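Long-range contacts in CELL WALL surface anchor family protein (Streptococcus pneumoniae, PDB 2WW8), which serves as the adhesin of the pneumococcal pilus, probably attaching the bacterium to host cells through an integrin-like domain carried on Ig-like and prealbumin-like domains: residues V183-T188 with T709-P714; G212-E217 with L668-K673; K591-G596 with T698-K703; A625-R630 with G644-N649. All blocks are in the same frame, centred on the assembly; numbering follows the deposited sequence.

Interaction 1 of 4, residues V183-T188 with T709-P714; sequences VIPEGT and TVRDFP
Arg711, Glu186 and Ile184 carry most of this contact, and the arginine contributes by far the largest share. Its guanidinium meets the Glu186 carboxylate side-on, so that NE and NH2 each take one oxygen and both oxygens offer their syn lone pairs. The bond from Arg711 NE to Glu186 OE1 is 2.8 Å long, almost straight at 176°, and lies in the guanidinium plane. From Arg711 NH2 to Glu186 OE2 the distance is also 2.8 Å, but this bond is more bent, in keeping with the 38° between the two flat groups. Bends at chi2 in both chains bring their ends together roughly at a right angle. Thr709 lays its methyl CG2 over the centre of the guanidinium, while its OG1 bonds to Glu706. Nearer the backbone than the charged end, Arg711 CG rests 4.0 Å from Ile184 CD1, so the aliphatic part of the arginine suits a buried isoleucine. Pro185 CG comes obliquely to within 3.9 Å of Arg711 NH2. Proline fits its turn position, and Gly187 adopts backbone angles that a CB would make prohibitive. The pair thus ties a type I beta turn, Ile184 to Gly187, closing the hairpin of strands 171-184 and 187-196, to edge strand 711-712 of the Ig-like region: a bidentate salt bridge between a beta hairpin and a neighbouring sheet.

Interaction 2 of 4, residues G212-E217 with L668-K673; sequences GKTVYE and LGTDEK
Residues 212-214 run against a type II beta turn, Gly669 to Glu672, with Lys213 and Thr670 only 3.9 Å apart between CA atoms. Gly212 N donates to Glu672 O at 3.1 Å, nearly along the carbonyl axis. The side chains that matter most are two threonines, which exchange bonds with each other's backbone. Thr214 N reaches Thr670 OG1 at 2.7 Å, almost straight at 175°, and Thr670 N returns a bond of 3.0 Å to Thr214 OG1. In both residues OG1 stands anti to the carbonyl carbon, beside the residue's own N (chi1 -58° in Thr214 and -75° in Thr670), which sets each hydroxyl oxygen facing the opposite amide. The turn carries the chain from strand 660-668 of one sheet to strand 673-682, which pairs with strand 203-218 in the other, as in a beta sandwich of the Ig-like region. Glycine is needed at two places in so close a fit: a CB on Gly212 would run into Leu668 O, and one on Gly669 would strike Thr214 OG1. Within the turn, Glu672 OE1 accepts from Gly669 N at 2.7 Å from above the carboxylate plane. The same oxygen also forms a salt bridge with Lys591, so the charge that braces the turn is itself paired. Waters extend the grip at two points. One donates to Gly212 O and accepts from Asp671 N, while the other links Thr214 O to Thr670 OG1, 2.7 Å from that hydroxyl. Lys213 CG skirts Thr670 OG1 as the lysine chain leaves toward Pro185 O, where NZ bonds.

Interaction 3 of 4, residues K591-G596 with T698-K703; sequences KSIENG and TTLHPK
A G1 beta bulge at Asn595 and Gly596, both facing Leu666, bends the start of strand 593-601 in the Ig-like region where it meets the end of strand 699-701. Lys703 lies alongside residues 592-594, its chain extended through chi2 and chi3 and then bent at chi4 (38°). That final bend turns NZ onto Ser592 O, 2.8 Å away in the carbonyl plane on a lone pair, while Lys703 CG and CE flank the same oxygen. A long aliphatic chain ending in a donor suits this place, since its methylenes can follow the backbone before the ammonium bonds. Ser592 turns its OG the other way, between its backbone N and carbonyl carbon (chi1 66°), to bond with Glu186 O and Lys213 N. Ile593 points largely away from the 698-703 segment, yet its branches still touch it: CG1 is 4.3 Å from Pro702 CB, and CD1 is 4.4 Å from Leu700 CD2. These apolar groups fit the buried side of the strand pair, where Val210 of strand 203-218 meets both Ile593 and Leu700. Gly596 CA lies 3.1 Å from His701 O, and a CB there would be tight against the carbonyls of His701 and Pro702 and clash with Ile593 CG2. Pro702 O draws two approaches, a CA-H...O contact from Ile593 and, nearly along its carbonyl axis, a hydrogen bond of 2.8 Å from Glu594 N.

Interaction 4 of 4, residues A625-R630 with G644-N649; sequences ANDGSR and GGLLKN
Leu646 N donates to Asp627 OD2 at 2.9 Å, the one hydrogen bond between the two loops. It is fairly straight at 164° and approaches from above the carboxylate plane. The leucine side chain slides past the aspartate in the opposite direction, bringing Leu646 CG to 3.5 Å from Asp627 OD2. On its apolar side Leu646 CD1 packs 3.9 Å from Ala625 CB, and the small methyl also accepts Leu647 CG at 4.0 Å. Leu647 CG lies 3.5 Å from Ser629 OG, and its CD1 runs on to Arg630 CA; farther out this buried leucine meets Leu623 and Val674.

What fixes the carboxylate is its other oxygen. Asp627 OD1 takes two bonds from Ser629: OG arrives at 2.6 Å on the syn lone pair, and the backbone N comes in well above the plane. Asp627 CG and Ser629 OG both sit between backbone N and carbonyl carbon (chi1 66° and 67°), which brings the serine hydroxyl round to the acid. Glycine suits 645, where a CB would collide with Asp627 OD2, and Gly628 takes a positive phi. Asn626 starts away from the 644-649 segment, but its OD1 lies beside Leu646 CD1; the amide group bonds to Asp671 O and Lys673 N. Such an Asx turn at Asp627, set in a type I turn with a G1 bulge at Gly628 and Ser629, is a classic beta-hairpin connection, here between strands 621-625 and 630-632 of the Ig-like region.

Overall arrangement
The four contacts cluster at one end of the Ig-like region, their centres about 9 to 21 Å apart. Interactions 1 and 3 are closest and share the sheet in which strands 699-701 and 711-712 are neighbours; Glu186 O also meets Ser592 OG. Interaction 2 bridges to both, through Lys213 NZ on Pro185 O and through Lys591 with Glu672, and to interaction 4, where Asn626 bonds the 668-673 turn. Along the chain, interactions 2, 3 and 4 nest inside interaction 1, while 2 and 3 cross. Strands 171-184, 187-196 and 203-218 thus pack against residues 591-714, which come after the long metal-binding insertion, so chain from both sides of that insertion meets in one domain.

Interaction 1 of 4, residues V183-T188 with T709-P714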
loop_
_atom_site.group_PDB
_atom_site.type_symbol
_atom_site.label_atom_id
_atom_site.label_comp_id
_atom_site.label_asym_id
_atom_site.label_seq_id
_atom_site.Cartn_x
_atom_site.Cartn_y
_atom_site.Cartn_z
ATOM N N VAL A 183 10.701 -3.031 -2.982
ATOM C CA VAL A 183 11.695 -2.064 -3.445
ATOM C C VAL A 183 12.629 -2.717 -4.480
ATOM O O VAL A 183 13.192 -3.789 -4.218
ATOM C CB VAL A 183 12.512 -1.502 -2.265
ATOM C CG1 VAL A 183 13.458 -0.414 -2.736
ATOM C CG2 VAL A 183 11.535 -0.942 -1.166
ATOM N N ILE A 184 12.823 -2.051 -5.620
ATOM C CA ILE A 184 13.787 -2.467 -6.599
ATOM C C ILE A 184 14.681 -1.313 -7.022
ATOM O O ILE A 184 14.374 -0.143 -6.725
ATOM C CB ILE A 184 13.088 -3.071 -7.860
ATOM C CG1 ILE A 184 12.080 -2.071 -8.450
ATOM C CG2 ILE A 184 12.527 -4.369 -7.507
ATOM C CD1 ILE A 184 11.470 -2.486 -9.802
ATOM N N PRO A 185 15.799 -1.621 -7.699
ATOM C CA PRO A 185 16.719 -0.513 -8.033
ATOM C C PRO A 185 16.003 0.519 -8.902
ATOM O O PRO A 185 16.320 1.671 -8.810
ATOM C CB PRO A 185 17.822 -1.215 -8.852
ATOM C CG PRO A 185 17.913 -2.569 -8.231
ATOM C CD PRO A 185 16.389 -2.932 -8.038
ATOM N N GLU A 186 15.020 0.115 -9.710
ATOM C CA GLU A 186 14.316 1.026 -10.602
ATOM C C GLU A 186 13.134 1.760 -9.956
ATOM O O GLU A 186 12.488 2.611 -10.593
ATOM C CB GLU A 186 13.867 0.267 -11.849
ATOM C CG GLU A 186 14.986 -0.223 -12.691
ATOM C CD GLU A 186 15.585 -1.557 -12.183
ATOM O OE1 GLU A 186 14.992 -2.229 -11.324
ATOM O OE2 GLU A 186 16.668 -1.924 -12.682
ATOM N N GLY A 187 12.815 1.439 -8.702
ATOM C CA GLY A 187 11.667 2.092 -8.038
ATOM C C GLY A 187 10.970 1.120 -7.132
ATOM O O GLY A 187 11.585 0.611 -6.209
ATOM N N THR A 188 9.691 0.860 -7.363
ATOM C CA THR A 188 9.007 -0.152 -6.564
ATOM C C THR A 188 8.027 -0.909 -7.487
ATOM O O THR A 188 7.660 -0.417 -8.560
ATOM C CB THR A 188 8.174 0.519 -5.453
ATOM O OG1 THR A 188 7.059 1.151 -6.077
ATOM C CG2 THR A 188 8.994 1.571 -4.637
ATOM N N THR A 709 17.361 -7.821 -17.836
ATOM C CA THR A 709 17.053 -7.240 -16.526
ATOM C C THR A 709 15.590 -7.444 -16.254
ATOM O O THR A 709 14.757 -6.844 -16.918
ATOM C CB THR A 709 17.408 -5.741 -16.460
ATOM O OG1 THR A 709 18.797 -5.668 -16.744
ATOM C CG2 THR A 709 17.163 -5.194 -15.085
ATOM N N VAL A 710 15.294 -8.341 -15.312
ATOM C CA VAL A 710 13.976 -8.811 -15.015
ATOM C C VAL A 710 13.827 -8.700 -13.504
ATOM O O VAL A 710 14.686 -9.138 -12.718
ATOM C CB VAL A 710 13.828 -10.286 -15.396
ATOM C CG1 VAL A 710 12.369 -10.572 -15.506
ATOM C CG2 VAL A 710 14.435 -10.499 -16.727
ATOM N N ARG A 711 12.726 -8.096 -13.100
ATOM C CA ARG A 711 12.365 -8.039 -11.691
ATOM C C ARG A 711 11.027 -8.775 -11.441
ATOM O O ARG A 711 10.053 -8.459 -12.104
ATOM C CB ARG A 711 12.183 -6.572 -11.250
ATOM C CG ARG A 711 13.267 -5.549 -11.730
ATOM C CD ARG A 711 14.601 -6.005 -11.223
ATOM N NE ARG A 711 15.640 -4.996 -11.410
ATOM C CZ ARG A 711 16.914 -5.294 -11.588
ATOM N NH1 ARG A 711 17.291 -6.568 -11.655
ATOM N NH2 ARG A 711 17.814 -4.329 -11.734
ATOM N N ASP A 712 10.986 -9.694 -10.475
ATOM C CA ASP A 712 9.800 -10.422 -10.072
ATOM C C ASP A 712 8.851 -9.611 -9.182
ATOM O O ASP A 712 9.273 -8.919 -8.274
ATOM C CB ASP A 712 10.170 -11.730 -9.346
ATOM C CG ASP A 712 10.704 -12.768 -10.309
ATOM O OD1 ASP A 712 9.861 -13.276 -11.079
ATOM O OD2 ASP A 712 11.948 -12.999 -10.380
ATOM N N PHE A 713 7.563 -9.746 -9.454
ATOM C CA PHE A 713 6.501 -9.344 -8.539
ATOM C C PHE A 713 6.232 -10.459 -7.512
ATOM O O PHE A 713 6.335 -11.660 -7.830
ATOM C CB PHE A 713 5.184 -9.178 -9.346
ATOM C CG PHE A 713 5.124 -7.909 -10.150
ATOM C CD1 PHE A 713 5.680 -7.838 -11.418
ATOM C CD2 PHE A 713 4.364 -6.840 -9.680
ATOM C CE1 PHE A 713 5.569 -6.646 -12.164
ATOM C CE2 PHE A 713 4.235 -5.667 -10.389
ATOM C CZ PHE A 713 4.834 -5.576 -11.642
ATOM N N PRO A 714 5.776 -10.092 -6.307
ATOM C CA PRO A 714 5.400 -11.164 -5.373
ATOM C C PRO A 714 4.012 -11.756 -5.730
ATOM O O PRO A 714 3.303 -11.105 -6.492
ATOM C CB PRO A 714 5.352 -10.428 -4.034
ATOM C CG PRO A 714 4.951 -9.026 -4.396
ATOM C CD PRO A 714 5.584 -8.742 -5.738
#

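Interaction 2 of 4, residues G212-E217 with L668-K673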
loop_
_atom_site.group_PDB
_atom_site.type_symbol
_atom_site.label_atom_id
_atom_site.label_comp_id
_atom_site.label_asym_id
_atom_site.label_seq_id
_atom_site.Cartn_x
_atom_site.Cartn_y
_atom_site.Cartn_z
ATOM N N GLY A 212 8.543 4.420 -10.805
ATOM C CA GLY A 212 9.904 4.553 -11.341
ATOM C C GLY A 212 10.849 5.384 -10.477
ATOM O O GLY A 212 10.557 5.774 -9.314
ATOM N N LYS A 213 11.991 5.683 -11.079
ATOM C CA LYS A 213 13.019 6.467 -10.421
ATOM C C LYS A 213 13.683 7.371 -11.471
ATOM O O LYS A 213 13.989 6.939 -12.588
ATOM C CB LYS A 213 14.061 5.542 -9.770
ATOM C CG LYS A 213 15.171 6.290 -9.008
ATOM C CD LYS A 213 16.100 5.357 -8.235
ATOM C CE LYS A 213 15.366 4.488 -7.185
ATOM N NZ LYS A 213 16.296 3.503 -6.495
ATOM N N THR A 214 13.910 8.627 -11.111
ATOM C CA THR A 214 14.686 9.516 -11.945
ATOM C C THR A 214 16.164 9.475 -11.498
ATOM O O THR A 214 16.470 9.732 -10.332
ATOM C CB THR A 214 14.091 10.982 -11.895
ATOM O OG1 THR A 214 12.719 10.936 -12.332
ATOM C CG2 THR A 214 14.881 11.894 -12.846
ATOM N N VAL A 215 17.077 9.207 -12.438
ATOM C CA VAL A 215 18.533 9.095 -12.204
ATOM C C VAL A 215 19.220 10.281 -12.871
ATOM O O VAL A 215 18.966 10.551 -14.058
ATOM C CB VAL A 215 19.110 7.789 -12.796
ATOM C CG1 VAL A 215 20.561 7.611 -12.301
ATOM C CG2 VAL A 215 18.249 6.620 -12.375
ATOM N N TYR A 216 20.040 11.029 -12.122
ATOM C CA TYR A 216 20.792 12.109 -12.714
ATOM C C TYR A 216 22.224 11.605 -12.894
ATOM O O TYR A 216 22.784 11.005 -11.977
ATOM C CB TYR A 216 20.743 13.318 -11.773
ATOM C CG TYR A 216 19.324 13.792 -11.538
ATOM C CD1 TYR A 216 18.656 14.522 -12.520
ATOM C CD2 TYR A 216 18.659 13.503 -10.344
ATOM C CE1 TYR A 216 17.352 14.938 -12.340
ATOM C CE2 TYR A 216 17.356 13.915 -10.142
ATOM C CZ TYR A 216 16.728 14.640 -11.141
ATOM O OH TYR A 216 15.436 15.044 -10.961
ATOM N N GLU A 217 22.857 11.836 -14.036
ATOM C CA GLU A 217 24.219 11.325 -14.190
ATOM C C GLU A 217 25.088 12.499 -14.596
ATOM O O GLU A 217 24.694 13.327 -15.422
ATOM C CB GLU A 217 24.272 10.156 -15.199
ATOM C CG GLU A 217 23.254 9.032 -14.919
ATOM C CD GLU A 217 23.197 7.898 -15.968
ATOM O OE1 GLU A 217 24.263 7.567 -16.545
ATOM O OE2 GLU A 217 22.092 7.332 -16.215
ATOM N N LEU A 668 8.474 5.738 -16.630
ATOM C CA LEU A 668 8.268 6.236 -15.267
ATOM C C LEU A 668 9.565 6.618 -14.584
ATOM O O LEU A 668 10.571 5.843 -14.597
ATOM C CB LEU A 668 7.582 5.161 -14.414
ATOM C CG LEU A 668 6.262 4.672 -15.017
ATOM C CD1 LEU A 668 5.901 3.303 -14.458
ATOM C CD2 LEU A 668 5.146 5.708 -14.788
ATOM N N GLY A 669 9.506 7.832 -14.030
ATOM C CA GLY A 669 10.514 8.366 -13.140
ATOM C C GLY A 669 10.036 8.418 -11.708
ATOM O O GLY A 669 9.088 7.739 -11.304
ATOM N N THR A 670 10.740 9.205 -10.914
ATOM C CA THR A 670 10.460 9.297 -9.485
ATOM C C THR A 670 9.034 9.814 -9.286
ATOM O O THR A 670 8.640 10.735 -9.980
ATOM C CB THR A 670 11.503 10.291 -8.892
ATOM O OG1 THR A 670 12.781 9.633 -8.821
ATOM C CG2 THR A 670 11.085 10.793 -7.508
ATOM N N ASP A 671 8.260 9.248 -8.374
ATOM C CA ASP A 671 6.892 9.672 -8.081
ATOM C C ASP A 671 5.923 9.465 -9.250
ATOM O O ASP A 671 4.869 10.088 -9.241
ATOM C CB ASP A 671 6.785 11.106 -7.530
ATOM C CG ASP A 671 7.441 11.256 -6.131
ATOM O OD1 ASP A 671 7.320 10.336 -5.288
ATOM O OD2 ASP A 671 8.106 12.286 -5.844
ATOM N N GLU A 672 6.251 8.609 -10.215
ATOM C CA GLU A 672 5.362 8.285 -11.320
ATOM C C GLU A 672 4.991 6.851 -11.122
ATOM O O GLU A 672 5.869 5.968 -11.106
ATOM C CB GLU A 672 6.056 8.505 -12.689
ATOM C CG GLU A 672 6.401 10.005 -12.822
ATOM C CD GLU A 672 6.983 10.462 -14.155
ATOM O OE1 GLU A 672 7.727 9.706 -14.851
ATOM O OE2 GLU A 672 6.690 11.646 -14.487
ATOM N N LYS A 673 3.689 6.595 -11.038
ATOM C CA LYS A 673 3.253 5.275 -10.666
ATOM C C LYS A 673 2.036 4.837 -11.478
ATOM O O LYS A 673 1.119 5.626 -11.685
ATOM C CB LYS A 673 2.955 5.278 -9.204
ATOM C CG LYS A 673 2.428 3.920 -8.620
ATOM C CD LYS A 673 2.266 4.232 -7.104
ATOM C CE LYS A 673 1.988 2.995 -6.240
ATOM N NZ LYS A 673 1.147 3.298 -4.996
HETATM O O HOH W 1 8.899 6.289 -7.446
HETATM O O HOH W 2 15.030 10.874 -8.077
#

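Interaction 3 of 4, residues K591-G596 with T698-K703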
loop_
_atom_site.group_PDB
_atom_site.type_symbol
_atom_site.label_atom_id
_atom_site.label_comp_id
_atom_site.label_asym_id
_atom_site.label_seq_id
_atom_site.Cartn_x
_atom_site.Cartn_y
_atom_site.Cartn_z
ATOM N N LYS A 591 15.125 8.242 -16.909
ATOM C CA LYS A 591 14.151 7.522 -16.102
ATOM C C LYS A 591 14.557 6.050 -16.061
ATOM O O LYS A 591 15.155 5.580 -17.034
ATOM C CB LYS A 591 12.756 7.780 -16.659
ATOM C CG LYS A 591 12.488 9.266 -16.581
ATOM C CD LYS A 591 11.035 9.518 -16.746
ATOM C CE LYS A 591 10.831 11.031 -16.724
ATOM N NZ LYS A 591 9.364 11.232 -16.787
ATOM N N SER A 592 14.296 5.372 -14.944
ATOM C CA SER A 592 14.671 3.983 -14.745
ATOM C C SER A 592 13.743 3.014 -15.489
ATOM O O SER A 592 14.169 1.894 -15.813
ATOM C CB SER A 592 14.585 3.644 -13.270
ATOM O OG SER A 592 13.217 3.729 -12.899
ATOM N N ILE A 593 12.496 3.417 -15.728
ATOM C CA ILE A 593 11.543 2.584 -16.478
ATOM C C ILE A 593 11.331 3.249 -17.825
ATOM O O ILE A 593 10.820 4.364 -17.926
ATOM C CB ILE A 593 10.278 2.292 -15.697
ATOM C CG1 ILE A 593 10.685 1.507 -14.443
ATOM C CG2 ILE A 593 9.209 1.507 -16.581
ATOM C CD1 ILE A 593 9.593 1.550 -13.415
ATOM N N GLU A 594 11.840 2.596 -18.856
ATOM C CA GLU A 594 11.790 3.212 -20.155
ATOM C C GLU A 594 11.333 2.197 -21.234
ATOM O O GLU A 594 12.111 1.340 -21.607
ATOM C CB GLU A 594 13.173 3.792 -20.443
ATOM C CG GLU A 594 13.175 4.125 -21.900
ATOM C CD GLU A 594 13.902 5.363 -22.245
ATOM O OE1 GLU A 594 15.130 5.457 -21.937
ATOM O OE2 GLU A 594 13.203 6.190 -22.883
ATOM N N ASN A 595 10.078 2.299 -21.680
ATOM C CA ASN A 595 9.336 1.329 -22.503
ATOM C C ASN A 595 9.462 0.005 -21.748
ATOM O O ASN A 595 9.912 -0.996 -22.316
ATOM C CB ASN A 595 9.979 1.194 -23.899
ATOM C CG ASN A 595 9.095 0.430 -24.855
ATOM O OD1 ASN A 595 7.900 0.310 -24.651
ATOM N ND2 ASN A 595 9.691 -0.130 -25.897
ATOM N N GLY A 596 9.150 0.056 -20.451
ATOM C CA GLY A 596 9.034 -1.140 -19.629
ATOM C C GLY A 596 7.793 -1.972 -19.924
ATOM O O GLY A 596 6.790 -1.434 -20.441
ATOM N N THR A 698 5.505 -13.528 -12.596
ATOM C CA THR A 698 5.143 -12.153 -12.907
ATOM C C THR A 698 6.319 -11.185 -12.899
ATOM O O THR A 698 7.001 -11.106 -11.901
ATOM C CB THR A 698 4.016 -11.670 -11.958
ATOM O OG1 THR A 698 2.958 -12.633 -11.984
ATOM C CG2 THR A 698 3.381 -10.370 -12.494
ATOM N N THR A 699 6.578 -10.459 -13.980
ATOM C CA THR A 699 7.876 -9.774 -14.141
ATOM C C THR A 699 7.668 -8.362 -14.644
ATOM O O THR A 699 6.689 -8.044 -15.356
ATOM C CB THR A 699 8.869 -10.543 -15.082
ATOM O OG1 THR A 699 8.342 -10.629 -16.427
ATOM C CG2 THR A 699 9.050 -11.992 -14.586
ATOM N N LEU A 700 8.617 -7.518 -14.260
ATOM C CA LEU A 700 8.787 -6.219 -14.885
ATOM C C LEU A 700 10.122 -6.241 -15.621
ATOM O O LEU A 700 11.172 -6.591 -15.015
ATOM C CB LEU A 700 8.838 -5.150 -13.779
ATOM C CG LEU A 700 9.314 -3.759 -14.261
ATOM C CD1 LEU A 700 8.323 -3.166 -15.257
ATOM C CD2 LEU A 700 9.532 -2.823 -13.046
ATOM N N HIS A 701 10.115 -5.909 -16.913
ATOM C CA HIS A 701 11.381 -5.596 -17.598
ATOM C C HIS A 701 11.377 -4.063 -17.567
ATOM O O HIS A 701 10.590 -3.473 -18.292
ATOM C CB HIS A 701 11.417 -6.052 -19.067
ATOM C CG HIS A 701 11.576 -7.534 -19.226
ATOM N ND1 HIS A 701 10.547 -8.421 -18.996
ATOM C CD2 HIS A 701 12.641 -8.285 -19.600
ATOM C CE1 HIS A 701 10.970 -9.659 -19.204
ATOM N NE2 HIS A 701 12.232 -9.602 -19.597
ATOM N N PRO A 702 12.247 -3.424 -16.746
ATOM C CA PRO A 702 12.196 -1.960 -16.700
ATOM C C PRO A 702 12.507 -1.292 -18.032
ATOM O O PRO A 702 12.069 -0.168 -18.233
ATOM C CB PRO A 702 13.330 -1.583 -15.689
ATOM C CG PRO A 702 13.407 -2.780 -14.805
ATOM C CD PRO A 702 13.196 -3.963 -15.759
ATOM N N LYS A 703 13.272 -1.920 -18.913
ATOM C CA LYS A 703 13.697 -1.275 -20.179
ATOM C C LYS A 703 13.667 -2.362 -21.247
ATOM O O LYS A 703 14.294 -3.426 -21.055
ATOM C CB LYS A 703 15.097 -0.622 -20.035
ATOM C CG LYS A 703 15.357 0.286 -18.797
ATOM C CD LYS A 703 16.758 1.009 -18.744
ATOM C CE LYS A 703 17.165 1.759 -17.404
ATOM N NZ LYS A 703 16.904 1.356 -15.875
#

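Interaction 4 of 4, residues A625-R630 with G644-N649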
loop_
_atom_site.group_PDB
_atom_site.type_symbol
_atom_site.label_atom_id
_atom_site.label_comp_id
_atom_site.label_asym_id
_atom_site.label_seq_id
_atom_site.Cartn_x
_atom_site.Cartn_y
_atom_site.Cartn_z
ATOM N N ALA A 625 -2.853 6.039 -13.869
ATOM C CA ALA A 625 -1.571 6.453 -13.313
ATOM C C ALA A 625 -1.785 7.696 -12.475
ATOM O O ALA A 625 -2.811 8.392 -12.612
ATOM C CB ALA A 625 -0.607 6.734 -14.472
ATOM N N ASN A 626 -0.814 8.001 -11.618
ATOM C CA ASN A 626 -0.971 8.994 -10.572
ATOM C C ASN A 626 -0.761 10.398 -11.089
ATOM O O ASN A 626 -0.785 11.321 -10.299
ATOM C CB ASN A 626 -0.072 8.660 -9.373
ATOM C CG ASN A 626 1.415 8.905 -9.674
ATOM O OD1 ASN A 626 1.854 8.884 -10.839
ATOM N ND2 ASN A 626 2.179 9.190 -8.630
ATOM N N ASP A 627 -0.588 10.606 -12.394
ATOM C CA ASP A 627 -0.764 11.940 -12.979
ATOM C C ASP A 627 -2.231 12.192 -13.383
ATOM O O ASP A 627 -2.508 13.244 -13.951
ATOM C CB ASP A 627 0.105 12.091 -14.236
ATOM C CG ASP A 627 -0.360 11.168 -15.364
ATOM O OD1 ASP A 627 -1.123 10.171 -15.168
ATOM O OD2 ASP A 627 0.069 11.410 -16.502
ATOM N N GLY A 628 -3.146 11.269 -13.044
ATOM C CA GLY A 628 -4.554 11.337 -13.392
ATOM C C GLY A 628 -4.851 10.819 -14.796
ATOM O O GLY A 628 -5.981 10.950 -15.263
ATOM N N SER A 629 -3.877 10.249 -15.498
ATOM C CA SER A 629 -4.162 9.630 -16.792
ATOM C C SER A 629 -4.788 8.254 -16.621
ATOM O O SER A 629 -4.745 7.622 -15.535
ATOM C CB SER A 629 -2.928 9.608 -17.740
ATOM O OG SER A 629 -1.919 8.758 -17.229
ATOM N N ARG A 630 -5.448 7.795 -17.691
ATOM C CA ARG A 630 -6.154 6.500 -17.652
ATOM C C ARG A 630 -6.267 5.933 -19.056
ATOM O O ARG A 630 -6.283 6.698 -20.021
ATOM C CB ARG A 630 -7.581 6.654 -17.058
ATOM C CG ARG A 630 -8.477 7.595 -17.881
ATOM C CD ARG A 630 -9.820 7.868 -17.177
ATOM N NE ARG A 630 -10.601 8.837 -17.942
ATOM C CZ ARG A 630 -10.486 10.161 -17.883
ATOM N NH1 ARG A 630 -9.586 10.722 -17.079
ATOM N NH2 ARG A 630 -11.252 10.937 -18.663
ATOM N N GLY A 644 -2.931 12.044 -22.512
ATOM C CA GLY A 644 -2.711 10.670 -22.078
ATOM C C GLY A 644 -1.579 10.511 -21.080
ATOM O O GLY A 644 -1.424 9.415 -20.569
ATOM N N GLY A 645 -0.812 11.563 -20.801
ATOM C CA GLY A 645 0.189 11.571 -19.753
ATOM C C GLY A 645 1.083 10.339 -19.723
ATOM O O GLY A 645 1.582 9.866 -20.751
ATOM N N LEU A 646 1.306 9.807 -18.533
ATOM C CA LEU A 646 2.172 8.625 -18.376
ATOM C C LEU A 646 1.700 7.411 -19.209
ATOM O O LEU A 646 2.467 6.512 -19.568
ATOM C CB LEU A 646 2.212 8.258 -16.888
ATOM C CG LEU A 646 2.875 9.348 -15.992
ATOM C CD1 LEU A 646 2.628 8.920 -14.594
ATOM C CD2 LEU A 646 4.403 9.475 -16.238
ATOM N N LEU A 647 0.425 7.377 -19.562
ATOM C CA LEU A 647 -0.108 6.197 -20.288
ATOM C C LEU A 647 -0.172 6.386 -21.804
ATOM O O LEU A 647 -0.702 5.532 -22.523
ATOM C CB LEU A 647 -1.482 5.789 -19.700
ATOM C CG LEU A 647 -1.415 5.438 -18.216
ATOM C CD1 LEU A 647 -2.797 5.015 -17.739
ATOM C CD2 LEU A 647 -0.342 4.313 -17.926
ATOM N N LYS A 648 0.400 7.492 -22.274
ATOM C CA LYS A 648 0.320 7.878 -23.697
ATOM C C LYS A 648 0.663 6.690 -24.618
ATOM O O LYS A 648 0.058 6.497 -25.677
ATOM C CB LYS A 648 1.320 9.037 -23.892
ATOM C CG LYS A 648 1.456 9.519 -25.288
ATOM C CD LYS A 648 2.484 10.670 -25.294
ATOM C CE LYS A 648 2.049 11.786 -24.380
ATOM N NZ LYS A 648 2.623 13.034 -24.886
ATOM N N ASN A 649 1.630 5.860 -24.219
ATOM C CA ASN A 649 2.059 4.754 -25.076
ATOM C C ASN A 649 1.817 3.392 -24.437
ATOM O O ASN A 649 2.391 2.379 -24.909
ATOM C CB ASN A 649 3.556 4.952 -25.475
ATOM C CG ASN A 649 3.771 6.158 -26.400
ATOM O OD1 ASN A 649 4.548 7.095 -26.133
ATOM N ND2 ASN A 649 3.046 6.151 -27.492
#